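Local atomic coordinates of cytoplasmic protein (Cryptococcus neoformans var. grubii serotype A, PDB entry 7LPO), a protein that probably hydrolyses the beta-glucosidic bond of steryl glucosides, as a sterylglucosidase of glycoside hydrolase family 5. Residues Q704-I709 against T749-Y754; I736-G741 against Y764-Q769; V37-N42 against R667-A672; I676-D681 against A692-A697. All coordinates share one frame; numbering follows the deposited sequence.

Contact 1: residues Q704-I709 against T749-Y754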
loop_
_atom_site.group_PDB
_atom_site.type_symbol
_atom_site.label_atom_id
_atom_site.label_comp_id
_atom_site.label_asym_id
_atom_site.label_seq_id
_atom_site.Cartn_x
_atom_site.Cartn_y
_atom_site.Cartn_z
ATOM N N GLN A 704 -36.554 7.244 -3.677
ATOM C CA GLN A 704 -35.416 6.948 -4.524
ATOM C C GLN A 704 -34.085 7.228 -3.842
ATOM O O GLN A 704 -33.041 6.868 -4.393
ATOM C CB GLN A 704 -35.506 7.765 -5.824
ATOM C CG GLN A 704 -36.289 7.095 -6.950
ATOM C CD GLN A 704 -37.762 6.935 -6.626
ATOM O OE1 GLN A 704 -38.340 5.863 -6.834
ATOM N NE2 GLN A 704 -38.383 8.003 -6.117
ATOM N N VAL A 705 -34.098 7.863 -2.667
ATOM C CA VAL A 705 -32.886 8.240 -1.940
ATOM C C VAL A 705 -33.006 7.643 -0.544
ATOM O O VAL A 705 -33.692 8.191 0.324
ATOM C CB VAL A 705 -32.685 9.758 -1.882
ATOM C CG1 VAL A 705 -31.383 10.101 -1.182
ATOM C CG2 VAL A 705 -32.707 10.330 -3.298
ATOM N N TYR A 706 -32.321 6.524 -0.324
ATOM C CA TYR A 706 -32.430 5.753 0.900
ATOM C C TYR A 706 -31.062 5.173 1.230
ATOM O O TYR A 706 -30.112 5.255 0.446
ATOM C CB TYR A 706 -33.466 4.635 0.736
ATOM C CG TYR A 706 -33.245 3.908 -0.554
ATOM C CD1 TYR A 706 -32.328 2.875 -0.631
ATOM C CD2 TYR A 706 -33.901 4.294 -1.716
ATOM C CE1 TYR A 706 -32.086 2.223 -1.818
ATOM C CE2 TYR A 706 -33.661 3.644 -2.925
ATOM C CZ TYR A 706 -32.755 2.609 -2.962
ATOM O OH TYR A 706 -32.493 1.946 -4.136
ATOM N N THR A 707 -30.977 4.561 2.402
ATOM C CA THR A 707 -29.763 3.906 2.853
ATOM C C THR A 707 -29.710 2.473 2.337
ATOM O O THR A 707 -30.715 1.754 2.351
ATOM C CB THR A 707 -29.707 3.933 4.379
ATOM O OG1 THR A 707 -29.671 5.297 4.821
ATOM C CG2 THR A 707 -28.498 3.191 4.903
ATOM N N GLU A 708 -28.530 2.074 1.864
ATOM C CA GLU A 708 -28.284 0.742 1.333
ATOM C C GLU A 708 -27.172 0.093 2.139
ATOM O O GLU A 708 -26.113 0.694 2.343
ATOM C CB GLU A 708 -27.883 0.769 -0.144
ATOM C CG GLU A 708 -28.943 1.319 -1.067
ATOM C CD GLU A 708 -28.507 1.319 -2.530
ATOM O OE1 GLU A 708 -28.382 0.216 -3.112
ATOM O OE2 GLU A 708 -28.296 2.419 -3.091
ATOM N N ILE A 709 -27.415 -1.133 2.579
ATOM C CA ILE A 709 -26.498 -1.890 3.413
ATOM C C ILE A 709 -26.247 -3.229 2.736
ATOM O O ILE A 709 -27.183 -3.870 2.247
ATOM C CB ILE A 709 -27.069 -2.088 4.838
ATOM C CG1 ILE A 709 -26.952 -0.784 5.628
ATOM C CG2 ILE A 709 -26.365 -3.229 5.534
ATOM C CD1 ILE A 709 -27.924 -0.685 6.809
ATOM N N THR A 749 -28.596 -7.241 -0.423
ATOM C CA THR A 749 -28.813 -5.815 -0.232
ATOM C C THR A 749 -29.978 -5.588 0.716
ATOM O O THR A 749 -31.043 -6.196 0.556
ATOM C CB THR A 749 -29.099 -5.118 -1.568
ATOM O OG1 THR A 749 -28.079 -5.449 -2.520
ATOM C CG2 THR A 749 -29.152 -3.595 -1.398
ATOM N N LEU A 750 -29.769 -4.713 1.695
ATOM C CA LEU A 750 -30.821 -4.203 2.561
ATOM C C LEU A 750 -31.057 -2.737 2.225
ATOM O O LEU A 750 -30.102 -1.957 2.135
ATOM C CB LEU A 750 -30.433 -4.356 4.029
ATOM C CG LEU A 750 -31.293 -3.598 5.036
ATOM C CD1 LEU A 750 -32.731 -4.029 4.926
ATOM C CD2 LEU A 750 -30.763 -3.845 6.425
ATOM N N ARG A 751 -32.320 -2.366 2.029
ATOM C CA ARG A 751 -32.700 -1.000 1.693
ATOM C C ARG A 751 -33.531 -0.444 2.834
ATOM O O ARG A 751 -34.459 -1.105 3.302
ATOM C CB ARG A 751 -33.484 -0.949 0.381
ATOM C CG ARG A 751 -32.659 -1.388 -0.814
ATOM C CD ARG A 751 -33.335 -1.055 -2.137
ATOM N NE ARG A 751 -32.439 -1.332 -3.262
ATOM C CZ ARG A 751 -32.378 -2.499 -3.900
ATOM N NH1 ARG A 751 -33.170 -3.501 -3.537
ATOM N NH2 ARG A 751 -31.529 -2.667 -4.906
ATOM N N TRP A 752 -33.202 0.768 3.274
ATOM C CA TRP A 752 -33.720 1.331 4.516
ATOM C C TRP A 752 -34.197 2.756 4.265
ATOM O O TRP A 752 -33.383 3.678 4.123
ATOM C CB TRP A 752 -32.644 1.275 5.595
ATOM C CG TRP A 752 -33.090 1.706 6.952
ATOM C CD1 TRP A 752 -34.373 1.795 7.410
ATOM C CD2 TRP A 752 -32.248 2.104 8.039
ATOM N NE1 TRP A 752 -34.380 2.227 8.714
ATOM C CE2 TRP A 752 -33.087 2.427 9.120
ATOM C CE3 TRP A 752 -30.868 2.222 8.201
ATOM C CZ2 TRP A 752 -32.590 2.850 10.343
ATOM C CZ3 TRP A 752 -30.379 2.645 9.412
ATOM C CH2 TRP A 752 -31.234 2.950 10.469
ATOM N N TRP A 753 -35.515 2.927 4.190
ATOM C CA TRP A 753 -36.133 4.237 4.048
ATOM C C TRP A 753 -36.515 4.765 5.421
ATOM O O TRP A 753 -37.009 4.012 6.269
ATOM C CB TRP A 753 -37.398 4.180 3.187
ATOM C CG TRP A 753 -37.225 3.750 1.763
ATOM C CD1 TRP A 753 -37.166 4.555 0.669
ATOM C CD2 TRP A 753 -37.135 2.410 1.280
ATOM N NE1 TRP A 753 -37.036 3.803 -0.470
ATOM C CE2 TRP A 753 -37.008 2.480 -0.121
ATOM C CE3 TRP A 753 -37.148 1.156 1.894
ATOM C CZ2 TRP A 753 -36.888 1.346 -0.913
ATOM C CZ3 TRP A 753 -37.032 0.033 1.105
ATOM C CH2 TRP A 753 -36.907 0.133 -0.277
ATOM N N TYR A 754 -36.309 6.062 5.640
ATOM C CA TYR A 754 -36.775 6.671 6.877
ATOM C C TYR A 754 -36.970 8.160 6.656
ATOM O O TYR A 754 -36.327 8.741 5.775
ATOM C CB TYR A 754 -35.800 6.427 8.045
ATOM C CG TYR A 754 -34.323 6.548 7.725
ATOM C CD1 TYR A 754 -33.744 7.781 7.457
ATOM C CD2 TYR A 754 -33.504 5.428 7.727
ATOM C CE1 TYR A 754 -32.386 7.885 7.167
ATOM C CE2 TYR A 754 -32.157 5.521 7.446
ATOM C CZ TYR A 754 -31.603 6.750 7.173
ATOM O OH TYR A 754 -30.259 6.828 6.898
#
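Ile709 and Leu750 meet through their CB atoms, 4.1 Å apart, on the buried side of two antiparallel strands. Ile766 of strand 761-770 packs on both. Next along this face, Thr707 lies side by side with Trp752, both pointing the same way. The backbones are joined by paired bonds at Ile709-Leu750 and Thr707-Trp752; Leu750 N to Ile709 O is nearly straight at 175°. Just before strand 707-709, CB of Tyr706 sits over the five-membered ring of Trp753, 3.9 Å from its centroid, a CH-pi contact. The two rings are oblique, with planes at 43°. Arg751 runs extended, and its CD comes within 3.5 Å of Tyr706 CE1. Its NE makes a weak bond to Tyr706 OH, while Gln746 and Asp646 take its outer nitrogens. Thr707 OG1 donates to Tyr754 OH at 2.6 Å, and Val674 binds both hydroxyls through its backbone. This is antiparallel pairing inside the C-terminal beta-sandwich-like domain of the family 5 hydrolase, with a largely apolar face turned to the opposing sheet.

Contact 2: residues I736-G741 against Y764-Q769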
loop_
_atom_site.group_PDB
_atom_site.type_symbol
_atom_site.label_atom_id
_atom_site.label_comp_id
_atom_site.label_asym_id
_atom_site.label_seq_id
_atom_site.Cartn_x
_atom_site.Cartn_y
_atom_site.Cartn_z
ATOM N N ILE A 736 -34.479 -8.223 11.473
ATOM C CA ILE A 736 -34.065 -6.829 11.373
ATOM C C ILE A 736 -34.895 -5.991 12.337
ATOM O O ILE A 736 -36.124 -6.111 12.373
ATOM C CB ILE A 736 -34.218 -6.303 9.935
ATOM C CG1 ILE A 736 -33.299 -7.081 8.980
ATOM C CG2 ILE A 736 -33.932 -4.811 9.887
ATOM C CD1 ILE A 736 -33.632 -6.888 7.520
ATOM N N VAL A 737 -34.224 -5.133 13.100
ATOM C CA VAL A 737 -34.869 -4.217 14.035
ATOM C C VAL A 737 -34.352 -2.818 13.725
ATOM O O VAL A 737 -33.178 -2.516 13.971
ATOM C CB VAL A 737 -34.589 -4.590 15.497
ATOM C CG1 VAL A 737 -35.283 -3.615 16.445
ATOM C CG2 VAL A 737 -35.042 -6.016 15.772
ATOM N N ALA A 738 -35.217 -1.969 13.179
ATOM C CA ALA A 738 -34.882 -0.585 12.879
ATOM C C ALA A 738 -35.695 0.355 13.760
ATOM O O ALA A 738 -36.887 0.133 13.991
ATOM C CB ALA A 738 -35.129 -0.268 11.402
ATOM N N SER A 739 -35.042 1.412 14.247
ATOM C CA SER A 739 -35.681 2.329 15.182
ATOM C C SER A 739 -36.677 3.250 14.489
ATOM O O SER A 739 -37.644 3.696 15.116
ATOM C CB SER A 739 -34.619 3.168 15.895
ATOM O OG SER A 739 -33.912 3.960 14.952
ATOM N N HIS A 740 -36.438 3.561 13.219
ATOM C CA HIS A 740 -37.309 4.396 12.412
ATOM C C HIS A 740 -37.436 3.758 11.037
ATOM O O HIS A 740 -36.577 2.983 10.614
ATOM C CB HIS A 740 -36.759 5.827 12.263
ATOM C CG HIS A 740 -36.559 6.546 13.560
ATOM N ND1 HIS A 740 -35.646 6.136 14.509
ATOM C CD2 HIS A 740 -37.149 7.658 14.062
ATOM C CE1 HIS A 740 -35.686 6.959 15.541
ATOM N NE2 HIS A 740 -36.594 7.889 15.298
ATOM N N GLY A 741 -38.518 4.090 10.338
ATOM C CA GLY A 741 -38.623 3.770 8.926
ATOM C C GLY A 741 -38.981 2.322 8.621
ATOM O O GLY A 741 -39.505 1.576 9.457
ATOM N N TYR A 764 -30.585 7.378 14.305
ATOM C CA TYR A 764 -31.352 6.174 14.037
ATOM C C TYR A 764 -30.432 4.956 14.119
ATOM O O TYR A 764 -29.215 5.058 13.952
ATOM C CB TYR A 764 -31.990 6.242 12.653
ATOM C CG TYR A 764 -32.901 7.417 12.398
ATOM C CD1 TYR A 764 -33.231 8.312 13.401
ATOM C CD2 TYR A 764 -33.450 7.615 11.141
ATOM C CE1 TYR A 764 -34.080 9.377 13.154
ATOM C CE2 TYR A 764 -34.283 8.667 10.884
ATOM C CZ TYR A 764 -34.596 9.548 11.888
ATOM O OH TYR A 764 -35.440 10.596 11.606
ATOM N N THR A 765 -31.025 3.794 14.379
ATOM C CA THR A 765 -30.256 2.563 14.487
ATOM C C THR A 765 -30.968 1.437 13.755
ATOM O O THR A 765 -32.198 1.410 13.649
ATOM C CB THR A 765 -30.027 2.136 15.952
ATOM O OG1 THR A 765 -31.286 1.815 16.572
ATOM C CG2 THR A 765 -29.330 3.239 16.731
ATOM N N ILE A 766 -30.174 0.487 13.272
ATOM C CA ILE A 766 -30.679 -0.724 12.642
ATOM C C ILE A 766 -29.819 -1.878 13.130
ATOM O O ILE A 766 -28.588 -1.767 13.165
ATOM C CB ILE A 766 -30.665 -0.630 11.100
ATOM C CG1 ILE A 766 -31.416 -1.819 10.504
ATOM C CG2 ILE A 766 -29.249 -0.559 10.555
ATOM C CD1 ILE A 766 -31.896 -1.587 9.082
ATOM N N GLU A 767 -30.465 -2.974 13.522
ATOM C CA GLU A 767 -29.780 -4.159 14.017
ATOM C C GLU A 767 -30.204 -5.372 13.202
ATOM O O GLU A 767 -31.381 -5.524 12.860
ATOM C CB GLU A 767 -30.074 -4.379 15.497
ATOM C CG GLU A 767 -29.757 -3.169 16.353
ATOM C CD GLU A 767 -30.453 -3.198 17.697
ATOM O OE1 GLU A 767 -29.975 -3.935 18.586
ATOM O OE2 GLU A 767 -31.474 -2.485 17.861
ATOM N N VAL A 768 -29.234 -6.228 12.898
ATOM C CA VAL A 768 -29.435 -7.380 12.031
ATOM C C VAL A 768 -28.751 -8.583 12.663
ATOM O O VAL A 768 -27.673 -8.456 13.254
ATOM C CB VAL A 768 -28.870 -7.123 10.618
ATOM C CG1 VAL A 768 -29.033 -8.367 9.730
ATOM C CG2 VAL A 768 -29.529 -5.909 9.989
ATOM N N GLN A 769 -29.379 -9.750 12.546
ATOM C CA GLN A 769 -28.705 -10.994 12.882
ATOM C C GLN A 769 -29.350 -12.127 12.107
ATOM O O GLN A 769 -30.520 -12.050 11.723
ATOM C CB GLN A 769 -28.748 -11.300 14.383
ATOM C CG GLN A 769 -30.128 -11.513 14.961
ATOM C CD GLN A 769 -30.098 -11.605 16.479
ATOM O OE1 GLN A 769 -29.339 -12.389 17.053
ATOM N NE2 GLN A 769 -30.909 -10.791 17.136
HETATM O O HOH W 1 -32.397 -0.677 16.353
#
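An antiparallel strand pair at the border of a four-stranded sheet in the C-terminal domain joins Ile736-Ala738, on one of its two outermost strands, to Ile766-Val768. Val737 and Glu767 form the hydrogen-bonded pair, with Val737 N to Glu767 O at 2.9 Å. On the inward face Ile736 lies beside both Ile766 and Val768. Its CG2 comes to 3.9 Å from Ile766 CD1, and CB of Ala738 touches CG1 of Ile766. Leu750 and Trp752 of strand 749-753 cover this face. On the other face, water 1 lies among Val737 O, Thr765 OG1 and Glu767 OE2. Past Ala738 one backbone bond, Ser739 N to Thr765 O, is joined by a side-chain bond. Ser739 OG lies between its own backbone N and carbonyl carbon (chi1 62°), where it accepts from Thr765 N at 2.9 Å. The same OG is bonded to His740 ND1 in the plane of the imidazole, which helps fix the rotation of that ring. The imidazole stacks face to face on Tyr764, planes 11° apart and centroids 3.8 Å apart. CE1 of Tyr764 lies over the centre of the imidazole, and His740 CG over the centre of the phenol ring.

Contact 3: residues V37-N42 against R667-A672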
loop_
_atom_site.group_PDB
_atom_site.type_symbol
_atom_site.label_atom_id
_atom_site.label_comp_id
_atom_site.label_asym_id
_atom_site.label_seq_id
_atom_site.Cartn_x
_atom_site.Cartn_y
_atom_site.Cartn_z
ATOM N N VAL A 37 -19.531 4.715 1.583
ATOM C CA VAL A 37 -18.404 3.992 2.162
ATOM C C VAL A 37 -17.842 3.081 1.082
ATOM O O VAL A 37 -18.572 2.251 0.523
ATOM C CB VAL A 37 -18.801 3.185 3.405
ATOM C CG1 VAL A 37 -17.608 2.332 3.887
ATOM C CG2 VAL A 37 -19.289 4.105 4.518
ATOM N N LEU A 38 -16.552 3.241 0.784
ATOM C CA LEU A 38 -15.885 2.478 -0.261
ATOM C C LEU A 38 -14.965 1.453 0.384
ATOM O O LEU A 38 -14.050 1.816 1.133
ATOM C CB LEU A 38 -15.092 3.389 -1.198
ATOM C CG LEU A 38 -15.921 4.410 -1.975
ATOM C CD1 LEU A 38 -14.965 5.334 -2.737
ATOM C CD2 LEU A 38 -16.901 3.737 -2.926
ATOM N N ARG A 39 -15.192 0.183 0.066
ATOM C CA ARG A 39 -14.439 -0.912 0.646
ATOM C C ARG A 39 -14.119 -1.926 -0.433
ATOM O O ARG A 39 -14.972 -2.268 -1.258
ATOM C CB ARG A 39 -15.215 -1.570 1.789
ATOM C CG ARG A 39 -15.140 -0.743 3.057
ATOM C CD ARG A 39 -15.971 -1.323 4.200
ATOM N NE ARG A 39 -15.826 -0.455 5.360
ATOM C CZ ARG A 39 -16.263 -0.728 6.581
ATOM N NH1 ARG A 39 -16.893 -1.868 6.827
ATOM N NH2 ARG A 39 -16.053 0.154 7.558
ATOM N N GLY A 40 -12.884 -2.407 -0.412
ATOM C CA GLY A 40 -12.453 -3.344 -1.414
ATOM C C GLY A 40 -11.064 -3.871 -1.141
ATOM O O GLY A 40 -10.686 -4.050 0.022
ATOM N N VAL A 41 -10.298 -4.113 -2.209
ATOM C CA VAL A 41 -9.009 -4.785 -2.119
ATOM C C VAL A 41 -8.014 -4.093 -3.036
ATOM O O VAL A 41 -8.382 -3.380 -3.974
ATOM C CB VAL A 41 -9.117 -6.277 -2.498
ATOM C CG1 VAL A 41 -10.176 -6.947 -1.665
ATOM C CG2 VAL A 41 -9.473 -6.421 -3.996
ATOM N N ASN A 42 -6.735 -4.302 -2.735
ATOM C CA ASN A 42 -5.667 -3.975 -3.667
ATOM C C ASN A 42 -5.562 -5.093 -4.694
ATOM O O ASN A 42 -5.470 -6.270 -4.333
ATOM C CB ASN A 42 -4.340 -3.813 -2.934
ATOM C CG ASN A 42 -4.259 -2.515 -2.159
ATOM O OD1 ASN A 42 -3.618 -1.553 -2.594
ATOM N ND2 ASN A 42 -4.927 -2.472 -1.013
ATOM N N ARG A 667 -17.996 -8.772 5.315
ATOM C CA ARG A 667 -18.694 -8.222 6.469
ATOM C C ARG A 667 -19.832 -7.311 6.036
ATOM O O ARG A 667 -19.764 -6.693 4.968
ATOM C CB ARG A 667 -17.756 -7.399 7.367
ATOM C CG ARG A 667 -16.361 -7.980 7.572
ATOM C CD ARG A 667 -15.363 -6.881 7.949
ATOM N NE ARG A 667 -15.670 -6.260 9.233
ATOM C CZ ARG A 667 -15.424 -6.817 10.422
ATOM N NH1 ARG A 667 -14.862 -8.020 10.508
ATOM N NH2 ARG A 667 -15.741 -6.165 11.534
ATOM N N PRO A 668 -20.883 -7.200 6.850
ATOM C CA PRO A 668 -21.931 -6.210 6.564
ATOM C C PRO A 668 -21.420 -4.793 6.771
ATOM O O PRO A 668 -20.637 -4.523 7.684
ATOM C CB PRO A 668 -23.026 -6.551 7.578
ATOM C CG PRO A 668 -22.250 -7.141 8.745
ATOM C CD PRO A 668 -21.140 -7.935 8.106
ATOM N N TYR A 669 -21.878 -3.882 5.921
ATOM C CA TYR A 669 -21.526 -2.476 6.062
ATOM C C TYR A 669 -22.461 -1.647 5.190
ATOM O O TYR A 669 -23.043 -2.166 4.230
ATOM C CB TYR A 669 -20.060 -2.220 5.678
ATOM C CG TYR A 669 -19.776 -2.222 4.206
ATOM C CD1 TYR A 669 -19.642 -3.410 3.508
ATOM C CD2 TYR A 669 -19.610 -1.029 3.516
ATOM C CE1 TYR A 669 -19.373 -3.411 2.148
ATOM C CE2 TYR A 669 -19.329 -1.013 2.169
ATOM C CZ TYR A 669 -19.214 -2.207 1.488
ATOM O OH TYR A 669 -18.941 -2.190 0.146
ATOM N N PRO A 670 -22.614 -0.352 5.514
ATOM C CA PRO A 670 -23.488 0.537 4.733
ATOM C C PRO A 670 -22.781 1.112 3.514
ATOM O O PRO A 670 -21.850 1.914 3.633
ATOM C CB PRO A 670 -23.857 1.630 5.747
ATOM C CG PRO A 670 -22.640 1.711 6.646
ATOM C CD PRO A 670 -22.045 0.315 6.700
ATOM N N VAL A 671 -23.258 0.733 2.329
ATOM C CA VAL A 671 -22.668 1.229 1.091
ATOM C C VAL A 671 -23.002 2.703 0.882
ATOM O O VAL A 671 -22.170 3.477 0.387
ATOM C CB VAL A 671 -23.146 0.370 -0.094
ATOM C CG1 VAL A 671 -22.710 0.992 -1.391
ATOM C CG2 VAL A 671 -22.627 -1.053 0.031
ATOM N N ALA A 672 -24.218 3.116 1.238
ATOM C CA ALA A 672 -24.650 4.488 1.010
ATOM C C ALA A 672 -25.690 4.839 2.055
ATOM O O ALA A 672 -26.581 4.036 2.348
ATOM C CB ALA A 672 -25.222 4.683 -0.396
HETATM O O HOH W 2 -18.005 -4.054 8.626
#
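Arg39 and Tyr669 slide past each other in opposite directions, and the aliphatic part of the arginine lies over the phenol ring. CD of Arg39 is 3.9 Å from the centroid of the Tyr669 ring, a CH-pi contact offset toward the rim. The arginine is extended from CG to NE, and Arg39 NH1 beyond it reaches Tyr669 CB, at the root of the ring, at 3.4 Å. The guanidinium and ring planes are 25° apart. Val37 also runs opposite to the tyrosine. Its CG1 touches Tyr669 CD2 at 3.9 Å, and its backbone O lies at the ring edge, near the plane, 3.7 Å from Tyr669 CE2. CB of Val37 rests close to Pro670 O.

One direct backbone bond joins the segments, from Val37 N to Val671 O at 3.2 Å. The N-H points well at the oxygen (167°), but the donor stands above the carbonyl plane. Water 2 accepts from Arg667 NE and weakly from Arg39 NH1, and donates to Pro668 O. Asp561 makes salt bridges to both arginines and Asp554 makes another to Arg667; together they probably offset the two nearby positive charges. Gly95 O takes the Tyr669 hydroxyl. The contact is a buried interdomain seam, joining a strand beside parallel strands 98-104 and 567-570 of the TIM-barrel hydrolase to the start of the C-terminal beta domain.

Contact 4: residues I676-D681 against A692-A697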
loop_
_atom_site.group_PDB
_atom_site.type_symbol
_atom_site.label_atom_id
_atom_site.label_comp_id
_atom_site.label_asym_id
_atom_site.label_seq_id
_atom_site.Cartn_x
_atom_site.Cartn_y
_atom_site.Cartn_z
ATOM N N ILE A 676 -25.063 10.690 8.195
ATOM C CA ILE A 676 -23.640 10.525 8.480
ATOM C C ILE A 676 -23.452 9.218 9.245
ATOM O O ILE A 676 -24.086 9.026 10.294
ATOM C CB ILE A 676 -23.089 11.710 9.287
ATOM C CG1 ILE A 676 -23.220 13.011 8.499
ATOM C CG2 ILE A 676 -21.627 11.464 9.666
ATOM C CD1 ILE A 676 -22.480 13.010 7.173
ATOM N N PRO A 677 -22.600 8.304 8.778
ATOM C CA PRO A 677 -22.325 7.099 9.571
ATOM C C PRO A 677 -21.766 7.488 10.929
ATOM O O PRO A 677 -20.807 8.255 11.025
ATOM C CB PRO A 677 -21.292 6.331 8.730
ATOM C CG PRO A 677 -21.381 6.908 7.347
ATOM C CD PRO A 677 -21.814 8.344 7.529
ATOM N N GLU A 678 -22.370 6.958 11.987
ATOM C CA GLU A 678 -21.918 7.244 13.343
ATOM C C GLU A 678 -21.182 6.077 13.982
ATOM O O GLU A 678 -20.125 6.278 14.590
ATOM C CB GLU A 678 -23.107 7.650 14.229
ATOM C CG GLU A 678 -22.696 8.038 15.639
ATOM C CD GLU A 678 -23.280 9.364 16.082
ATOM O OE1 GLU A 678 -24.077 9.362 17.038
ATOM O OE2 GLU A 678 -22.943 10.404 15.477
ATOM N N ARG A 679 -21.708 4.856 13.871
ATOM C CA ARG A 679 -21.079 3.716 14.527
ATOM C C ARG A 679 -21.452 2.417 13.823
ATOM O O ARG A 679 -22.613 2.210 13.457
ATOM C CB ARG A 679 -21.481 3.625 16.010
ATOM C CG ARG A 679 -20.450 2.871 16.814
ATOM C CD ARG A 679 -20.821 2.475 18.228
ATOM N NE ARG A 679 -19.936 1.364 18.591
ATOM C CZ ARG A 679 -18.697 1.497 19.067
ATOM N NH1 ARG A 679 -18.186 2.701 19.294
ATOM N NH2 ARG A 679 -17.963 0.416 19.321
ATOM N N ILE A 680 -20.466 1.537 13.662
ATOM C CA ILE A 680 -20.687 0.201 13.120
ATOM C C ILE A 680 -20.102 -0.821 14.077
ATOM O O ILE A 680 -18.965 -0.666 14.536
ATOM C CB ILE A 680 -20.048 0.015 11.736
ATOM C CG1 ILE A 680 -20.717 0.904 10.699
ATOM C CG2 ILE A 680 -20.143 -1.449 11.320
ATOM C CD1 ILE A 680 -19.841 1.147 9.493
ATOM N N ASP A 681 -20.863 -1.882 14.346
ATOM C CA ASP A 681 -20.411 -2.980 15.189
ATOM C C ASP A 681 -20.847 -4.287 14.547
ATOM O O ASP A 681 -22.014 -4.446 14.180
ATOM C CB ASP A 681 -20.985 -2.878 16.607
ATOM C CG ASP A 681 -20.369 -1.747 17.415
ATOM O OD1 ASP A 681 -19.139 -1.763 17.652
ATOM O OD2 ASP A 681 -21.119 -0.844 17.832
ATOM N N ALA A 692 -25.507 2.704 13.484
ATOM C CA ALA A 692 -26.093 3.956 13.946
ATOM C C ALA A 692 -25.710 5.080 12.993
ATOM O O ALA A 692 -24.537 5.214 12.624
ATOM C CB ALA A 692 -25.619 4.294 15.359
ATOM N N VAL A 693 -26.688 5.899 12.618
ATOM C CA VAL A 693 -26.487 6.978 11.659
ATOM C C VAL A 693 -27.051 8.276 12.229
ATOM O O VAL A 693 -28.139 8.296 12.813
ATOM C CB VAL A 693 -27.136 6.641 10.299
ATOM C CG1 VAL A 693 -28.543 6.130 10.505
ATOM C CG2 VAL A 693 -27.124 7.849 9.373
ATOM N N ARG A 694 -26.299 9.359 12.068
ATOM C CA ARG A 694 -26.742 10.689 12.466
ATOM C C ARG A 694 -27.466 11.320 11.286
ATOM O O ARG A 694 -26.868 11.514 10.219
ATOM C CB ARG A 694 -25.550 11.542 12.896
ATOM C CG ARG A 694 -25.907 12.924 13.428
ATOM C CD ARG A 694 -24.736 13.556 14.179
ATOM N NE ARG A 694 -24.370 12.782 15.365
ATOM C CZ ARG A 694 -24.965 12.893 16.552
ATOM N NH1 ARG A 694 -25.952 13.754 16.734
ATOM N NH2 ARG A 694 -24.565 12.142 17.564
ATOM N N VAL A 695 -28.749 11.627 11.473
ATOM C CA VAL A 695 -29.618 12.137 10.417
ATOM C C VAL A 695 -30.060 13.543 10.805
ATOM O O VAL A 695 -30.606 13.748 11.894
ATOM C CB VAL A 695 -30.841 11.226 10.192
ATOM C CG1 VAL A 695 -31.632 11.663 8.952
ATOM C CG2 VAL A 695 -30.423 9.763 10.052
ATOM N N ARG A 696 -29.824 14.505 9.922
ATOM C CA ARG A 696 -30.163 15.898 10.164
ATOM C C ARG A 696 -31.476 16.260 9.475
ATOM O O ARG A 696 -31.958 15.556 8.583
ATOM C CB ARG A 696 -29.046 16.824 9.668
ATOM C CG ARG A 696 -27.704 16.622 10.366
ATOM C CD ARG A 696 -26.530 16.840 9.406
ATOM N NE ARG A 696 -26.523 15.903 8.279
ATOM C CZ ARG A 696 -25.512 15.769 7.419
ATOM N NH1 ARG A 696 -24.417 16.506 7.561
ATOM N NH2 ARG A 696 -25.594 14.901 6.420
ATOM N N ALA A 697 -32.040 17.394 9.890
ATOM C CA ALA A 697 -33.332 17.815 9.366
ATOM C C ALA A 697 -33.261 18.244 7.907
ATOM O O ALA A 697 -34.290 18.223 7.221
ATOM C CB ALA A 697 -33.889 18.957 10.216
#
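Glu678 and Arg679 both face Ala692, a classic beta bulge in the hairpin of strands 676-682 and 689-696. Ala692 O accepts from two successive backbone nitrogens, Glu678 N at 2.9 Å and Arg679 N at 3.1 Å. Ala692 N returns a bond to Arg679 O. Beyond the bulge the register has shifted by one residue, and Ile676 pairs with Arg694 through two backbone bonds. In the bulge, the CB of Glu678 points toward the partner strand.

With CG anti to the backbone N (chi1 -177°) and a bend at chi2, the carboxylate of Glu678 meets Arg694 in a salt bridge. Arg694 NE reaches Glu678 OE2 at 2.8 Å, on the syn side of the carboxylate and near the guanidinium plane. Arg694 NH2 adds weak bonds to both oxygens. The two flat groups are not coplanar; their planes are 41° apart. At the other end, CG1 of Ile676 lies over one face of the Arg696 guanidinium, offset toward the rim and 3.7 Å from Arg696 NH2. That guanidinium also makes a salt bridge to Asp699. On the first strand, Arg679 grips Asp681 side-on, with NE to OD2 at 2.6 Å and NH2 to OD1 at 3.0 Å. Each of these arginines has an acidic partner. The ion pairs probably offset much of the local charge and favour ionised carboxylates at Glu678 and Asp681.

In the fold
Contact 3 is the buried one, its centre about 18 Å from the centre of the chain, and ties the barrel to the C-terminal domain. Contacts 1, 2 and 4 lie farther out, are partly buried and belong to that domain alone. Contacts 2 and 4 hold neighbouring strands of one sheet, joined by a bond between Tyr764 O and Val693 N. Contact 1 sits against that sheet: Trp752 packs on Ile766 and Val693. It also meets contact 3 through Glu708 N and Ala672 O. Chemistry follows place. Contact 4 carries one ion pair between strands and another within a strand, contact 2 a ring stack and bound water, contact 1 aromatic and aliphatic packing, and contact 3 an arginine over a tyrosine ring, with a single backbone bond and a bridging water.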